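Local coordinates for protein formiminoglutamase (Trypanosoma cruzi, PDB 4MYK) that hydrolyses N-formimino-L-glutamate as an arginase-like, manganese-dependent enzyme with an alpha/beta fold, at residues 125-128 / 129-132. The protein carries 1 engineered substitution. Residues are numbered along the deposited sequence; the frame is centred on the assembly and turned at random.
Sequences SAPN and GRAM
R130 turns back along its own helix and lays its guanidinium over the A126-P127 peptide. The A126 carbonyl oxygen sits under the middle of the flat group, 3.6 Å from its plane. R130 NH1 reaches the methyl A126 CB at 3.6 Å, and R130 NH2 comes within 3.5 Å of P127 N. With CG beside the backbone N and opposite the carbonyl carbon (chi1 -74°), the chain heads toward the start of the helix from CB onward; the bend at chi3 (-62°) then swings NE across to the P127 side and brings the flat group over the peptide. A126 O accepts the R130 N hydrogen bond at 3.0 Å while the guanidinium lies flat above the same oxygen, a packing contact with a probable electrostatic part. P127 adds the rim of its ring, with CG and CD both 3.9 Å from R130 NH2.

Underneath run the regular i to i+4 bonds. A131 N meets P127 O at 3.0 Å, and G129 N closes on S125 O; M132 N to N128 O, at 3.2 Å, is the most bent of the set (141° at the hydrogen).

Further out, E102 of helix 94-110 forms a salt bridge with R130 NE, which probably helps hold the guanidinium in place. S125 OG and N128 ND2 both bond to OD2 of D278 on strand 274-280, and S125 OG also bonds to N122 O, just before the helix. N122 is a manganese ligand, and the S125 side chain is about 7 Å from a bound manganese ion.

The helix therefore begins beside the metal site of the arginase-like fold, its first turn tied through D278 to the central parallel sheet. On the R130 side, the positive guanidinium over a carbonyl oxygen should be electrostatically favourable, with E102 probably balancing its charge.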
loop_
_atom_site.group_PDB
_atom_site.type_symbol
_atom_site.label_atom_id
_atom_site.label_comp_id
_atom_site.label_asym_id
_atom_site.label_seq_id
_atom_site.Cartn_x
_atom_site.Cartn_y
_atom_site.Cartn_z
ATOM N N SER A 125 2.910 27.076 -7.693
ATOM C CA SER A 125 1.581 27.129 -8.284
ATOM C C SER A 125 1.068 28.551 -8.420
ATOM O O SER A 125 0.261 28.837 -9.301
ATOM C CB SER A 125 0.602 26.312 -7.457
ATOM O OG SER A 125 1.120 25.020 -7.205
ATOM N N ALA A 126 1.532 29.442 -7.546
ATOM C CA ALA A 126 1.124 30.840 -7.623
ATOM C C ALA A 126 1.608 31.491 -8.929
ATOM O O ALA A 126 0.797 31.999 -9.703
ATOM C CB ALA A 126 1.589 31.611 -6.399
ATOM N N PRO A 127 2.930 31.453 -9.191
ATOM C CA PRO A 127 3.467 31.950 -10.465
ATOM C C PRO A 127 2.761 31.318 -11.660
ATOM O O PRO A 127 2.382 32.004 -12.606
ATOM C CB PRO A 127 4.922 31.480 -10.432
ATOM C CG PRO A 127 5.255 31.357 -9.002
ATOM C CD PRO A 127 3.998 30.945 -8.306
ATOM N N ASN A 128 2.611 29.998 -11.606
ATOM C CA ASN A 128 1.963 29.226 -12.660
ATOM C C ASN A 128 0.540 29.683 -12.962
ATOM O O ASN A 128 0.151 29.816 -14.116
ATOM C CB ASN A 128 1.961 27.743 -12.283
ATOM C CG ASN A 128 3.337 27.126 -12.355
ATOM O OD1 ASN A 128 4.258 27.701 -12.928
ATOM N ND2 ASN A 128 3.481 25.937 -11.789
ATOM N N GLY A 129 -0.236 29.911 -11.911
ATOM C CA GLY A 129 -1.587 30.406 -12.058
ATOM C C GLY A 129 -1.660 31.806 -12.645
ATOM O O GLY A 129 -2.532 32.090 -13.468
ATOM N N ARG A 130 -0.761 32.690 -12.217
ATOM C CA ARG A 130 -0.723 34.049 -12.760
ATOM C C ARG A 130 -0.364 34.049 -14.246
ATOM O O ARG A 130 -0.921 34.822 -15.030
ATOM C CB ARG A 130 0.237 34.931 -11.961
ATOM C CG ARG A 130 -0.303 35.329 -10.598
ATOM C CD ARG A 130 0.569 36.362 -9.916
ATOM N NE ARG A 130 1.919 35.871 -9.649
ATOM C CZ ARG A 130 2.271 35.223 -8.544
ATOM N NH1 ARG A 130 1.359 34.971 -7.610
ATOM N NH2 ARG A 130 3.528 34.827 -8.377
ATOM N N ALA A 131 0.568 33.177 -14.626
ATOM C CA ALA A 131 0.845 32.912 -16.040
ATOM C C ALA A 131 -0.436 32.570 -16.814
ATOM O O ALA A 131 -0.601 32.983 -17.966
ATOM C CB ALA A 131 1.888 31.793 -16.190
ATOM N N MET A 132 -1.334 31.819 -16.169
ATOM C CA MET A 132 -2.623 31.447 -16.758
ATOM C C MET A 132 -3.566 32.638 -16.842
ATOM O O MET A 132 -4.218 32.842 -17.860
ATOM C CB MET A 132 -3.306 30.328 -15.962
ATOM C CG MET A 132 -2.704 28.934 -16.132
ATOM S SD MET A 132 -2.987 28.131 -17.726
ATOM C CE MET A 132 -4.779 27.919 -17.712
#